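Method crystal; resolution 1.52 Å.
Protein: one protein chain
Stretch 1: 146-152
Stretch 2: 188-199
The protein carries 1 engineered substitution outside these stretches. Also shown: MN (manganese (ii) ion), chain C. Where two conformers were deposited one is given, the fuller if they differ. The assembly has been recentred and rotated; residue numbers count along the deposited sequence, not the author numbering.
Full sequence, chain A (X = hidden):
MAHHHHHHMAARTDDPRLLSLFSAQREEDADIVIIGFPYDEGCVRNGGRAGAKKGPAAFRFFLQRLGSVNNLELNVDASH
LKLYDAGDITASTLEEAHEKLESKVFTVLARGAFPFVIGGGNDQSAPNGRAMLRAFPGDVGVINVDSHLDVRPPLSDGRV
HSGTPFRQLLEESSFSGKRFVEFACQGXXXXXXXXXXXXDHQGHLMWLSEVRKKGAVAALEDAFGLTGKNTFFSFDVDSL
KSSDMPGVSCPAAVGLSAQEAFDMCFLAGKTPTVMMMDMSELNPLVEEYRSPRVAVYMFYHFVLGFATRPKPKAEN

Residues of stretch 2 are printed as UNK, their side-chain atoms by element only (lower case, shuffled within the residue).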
# COMPACT_ATOMS: atom_id res chain seq x y z
N ASP A 146 -14.10 -8.51 9.34
CA ASP A 146 -14.79 -8.25 8.10
C ASP A 146 -15.03 -6.76 7.98
O ASP A 146 -15.48 -6.13 8.94
CB ASP A 146 -16.12 -9.00 8.12
CG ASP A 146 -16.75 -9.11 6.77
OD1 ASP A 146 -16.28 -8.44 5.83
OD2 ASP A 146 -17.71 -9.88 6.66
N SER A 147 -14.72 -6.19 6.82
CA SER A 147 -14.99 -4.77 6.56
C SER A 147 -16.48 -4.57 6.39
O SER A 147 -16.99 -3.45 6.42
CB SER A 147 -14.22 -4.27 5.33
OG SER A 147 -14.62 -4.93 4.14
N HIS A 148 -17.18 -5.68 6.20
CA HIS A 148 -18.62 -5.69 5.99
C HIS A 148 -19.34 -6.18 7.24
O HIS A 148 -18.83 -7.00 8.01
CB HIS A 148 -19.01 -6.55 4.78
CG HIS A 148 -18.35 -6.13 3.50
ND1 HIS A 148 -17.32 -6.84 2.92
CD2 HIS A 148 -18.56 -5.06 2.70
CE1 HIS A 148 -16.93 -6.23 1.81
NE2 HIS A 148 -17.66 -5.14 1.66
N LEU A 149 -20.53 -5.63 7.44
CA LEU A 149 -21.44 -6.07 8.48
C LEU A 149 -22.78 -6.26 7.77
O LEU A 149 -23.60 -5.35 7.71
CB LEU A 149 -21.49 -5.01 9.59
CG LEU A 149 -22.73 -4.76 10.44
CD1 LEU A 149 -23.50 -6.04 10.76
CD2 LEU A 149 -22.30 -4.02 11.71
N ASP A 150 -22.95 -7.46 7.21
CA ASP A 150 -24.11 -7.78 6.37
C ASP A 150 -24.95 -8.87 7.02
O ASP A 150 -24.54 -10.04 7.08
CB ASP A 150 -23.63 -8.22 4.98
CG ASP A 150 -24.77 -8.46 4.02
OD1 ASP A 150 -25.93 -8.53 4.47
OD2 ASP A 150 -24.51 -8.59 2.81
N VAL A 151 -26.12 -8.50 7.51
CA VAL A 151 -26.87 -9.44 8.32
C VAL A 151 -28.37 -9.39 8.03
O VAL A 151 -29.18 -9.42 8.95
CB VAL A 151 -26.57 -9.24 9.82
CG1 VAL A 151 -27.05 -10.41 10.63
CG2 VAL A 151 -25.07 -9.06 10.04
N ARG A 152 -28.73 -9.33 6.75
CA ARG A 152 -30.13 -9.19 6.32
C ARG A 152 -30.99 -10.44 6.52
O ARG A 152 -31.48 -11.04 5.56
CB ARG A 152 -30.16 -8.77 4.86
CG ARG A 152 -29.29 -9.66 3.99
CD ARG A 152 -29.04 -9.03 2.63
NE ARG A 152 -27.99 -8.01 2.68
CZ ARG A 152 -27.80 -7.09 1.74
NH1 ARG A 152 -28.61 -7.05 0.69
NH2 ARG A 152 -26.82 -6.21 1.86
N UNK A 188 -18.68 3.12 6.35
CA UNK A 188 -19.06 3.51 4.99
C UNK A 188 -19.72 2.36 4.23
O UNK A 188 -20.22 2.55 3.12
o UNK A 188 -16.79 2.99 4.43
c UNK A 188 -17.82 3.94 4.23
N UNK A 189 -19.70 1.19 4.84
CA UNK A 189 -20.18 -0.05 4.23
C UNK A 189 -21.11 -0.82 5.15
O UNK A 189 -21.31 -2.01 4.94
o UNK A 189 -17.55 -2.03 0.97
n UNK A 189 -16.82 -2.62 3.03
c UNK A 189 -19.00 -0.98 3.95
c UNK A 189 -18.12 -0.60 2.79
c UNK A 189 -17.46 -1.81 2.18
N UNK A 190 -21.66 -0.17 6.17
CA UNK A 190 -22.53 -0.88 7.09
C UNK A 190 -23.89 -0.21 7.31
O UNK A 190 -23.99 0.89 7.86
s UNK A 190 -20.36 -2.30 8.17
c UNK A 190 -21.79 -1.18 8.41
N UNK A 191 -24.94 -0.89 6.84
CA UNK A 191 -26.29 -0.38 6.99
C UNK A 191 -26.54 -0.13 8.46
O UNK A 191 -26.02 -0.85 9.31
N UNK A 192 -27.32 0.90 8.78
CA UNK A 192 -27.63 1.17 10.18
C UNK A 192 -28.64 0.16 10.78
O UNK A 192 -28.58 -0.13 11.98
c UNK A 192 -28.11 2.61 10.36
N UNK A 193 -29.55 -0.36 9.95
CA UNK A 193 -30.41 -1.48 10.34
C UNK A 193 -29.56 -2.70 10.69
O UNK A 193 -29.89 -3.48 11.58
c UNK A 193 -33.45 -1.53 7.78
c UNK A 193 -32.61 -0.97 8.93
c UNK A 193 -33.48 -0.81 10.17
c UNK A 193 -31.38 -1.85 9.21
N UNK A 194 -28.46 -2.87 9.95
CA UNK A 194 -27.53 -3.97 10.18
C UNK A 194 -26.85 -3.82 11.54
O UNK A 194 -26.78 -4.77 12.29
c UNK A 194 -27.15 -5.80 7.26
n UNK A 194 -27.46 -3.70 6.74
c UNK A 194 -26.48 -4.04 9.05
n UNK A 194 -27.68 -5.69 5.99
c UNK A 194 -27.01 -4.54 7.74
c UNK A 194 -27.86 -4.42 5.70
N UNK A 195 -26.37 -2.62 11.85
CA UNK A 195 -25.79 -2.35 13.16
C UNK A 195 -26.82 -2.56 14.26
O UNK A 195 -26.59 -3.29 15.21
c UNK A 195 -25.25 -0.92 13.22
N UNK A 196 -27.96 -1.89 14.11
CA UNK A 196 -29.09 -2.03 15.02
C UNK A 196 -29.36 -3.50 15.41
O UNK A 196 -29.48 -3.82 16.59
c UNK A 196 -32.81 -1.05 14.42
n UNK A 196 -32.92 0.25 14.70
c UNK A 196 -30.32 -1.39 14.39
o UNK A 196 -33.61 -1.65 13.70
c UNK A 196 -31.62 -1.77 15.03
N UNK A 197 -29.45 -4.38 14.41
CA UNK A 197 -29.70 -5.81 14.64
C UNK A 197 -28.67 -6.48 15.56
O UNK A 197 -29.02 -7.13 16.54
c UNK A 197 -30.52 -10.81 13.71
o UNK A 197 -30.78 -12.16 13.84
c UNK A 197 -31.31 -8.54 13.72
c UNK A 197 -29.78 -6.57 13.30
c UNK A 197 -29.01 -8.99 13.29
c UNK A 197 -29.25 -10.36 13.42
c UNK A 197 -30.04 -8.06 13.43
c UNK A 197 -31.56 -9.90 13.85
N UNK A 198 -27.40 -6.34 15.23
CA UNK A 198 -26.32 -6.87 16.06
C UNK A 198 -26.40 -6.32 17.48
O UNK A 198 -26.37 -7.08 18.45
c UNK A 198 -23.84 -6.84 16.49
c UNK A 198 -24.69 -7.12 14.14
c UNK A 198 -24.93 -6.47 15.50
N UNK A 199 -26.48 -5.00 17.60
CA UNK A 199 -26.49 -4.39 18.91
C UNK A 199 -27.73 -4.75 19.69
O UNK A 199 -27.66 -4.96 20.90
n UNK A 199 -21.46 0.70 17.66
n UNK A 199 -23.21 -0.76 18.03
n UNK A 199 -23.59 1.25 16.95
c UNK A 199 -24.61 -1.18 17.97
c UNK A 199 -24.81 -2.53 18.61
c UNK A 199 -22.76 0.40 17.54
c UNK A 199 -26.28 -2.88 18.80
MN MN C . -16.33 -8.74 3.68
O HOH W 1 -22.20 -4.29 5.13
O HOH W 2 -24.77 -3.66 5.18
O HOH W 3 -18.45 -9.72 3.11

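Position 188 carries one carbon and then one oxygen, and touches nothing on stretch 1; this is a serine, Ser188. Position 189 has three carbons, the third bearing an oxygen and a nitrogen, the pattern of a primary amide on a two-carbon arm: Gln189. Its CB points toward stretch 1, and the arm is long enough to carry the amide to the backbone there, where NE2 donates a weak hydrogen bond to Ser147 O (3.5 Å). The same NE2 lies 3.0 Å from His148 NE2, but both are donors and no hydrogen bond joins them.

Position 190 holds one carbon and one sulfur, so it is Cys190. Its SG sits 3.3 Å from Leu149 CB, a compact, polarizable atom filling a buried apolar site. Position 191 has no side-chain atoms and is Gly191, at the N-cap of the helix. A CB here would meet the ring at position 194, so glycine leaves that ring its room.

Position 192 is a single carbon, Ala192, and position 193 is four carbons forked at the second, Leu193; neither reaches stretch 1.

Position 194 shows one carbon and a five-membered ring of three carbons and two nitrogens, which identifies His194. The flat ring slots against the backbone of stretch 1: CD2 lies 2.9 Å from Val151 N, which approaches the ring edge near its plane, while CB packs 3.4 Å from Leu149 O.

Position 195 is one carbon, Ala195. Its CB points away, yet its CA lies 4.1 Å from Leu149 CD2. Position 196, three carbons ending in an oxygen and a nitrogen, is Gln196, exposed and out of reach. Position 197 has one carbon and a six-carbon ring bearing an oxygen: Tyr197, whose CE1 gives Val151 CG1 an apolar surface at 3.6 Å. Position 198 is one carbon carrying two more, Val198; CG2 meets Leu149 CD1 at 3.7 Å, a short branched side chain suited to this buried site. Position 199, three carbons, a nitrogen and a carbon with two further nitrogens, is Arg199, exposed and out of reach.

The contact is mainly packing. Leu149 lies among Cys190, His194, Ala195 and Val198, and Val151 meets His194 and Tyr197. Water bridges the loops: water 1 accepts from Leu149 N (3.1 Å) and donates to Gln189 O (2.5 Å), and water 2 accepts from Gly191 N (3.2 Å) and donates to Leu149 O (3.3 Å). Nearby, manganese binds Asp146 OD1 (2.2 Å) and His148 ND1 (2.3 Å), so the contact adjoins the metal site.

Stretch 2 (188-199) SQCGALHAQYVR
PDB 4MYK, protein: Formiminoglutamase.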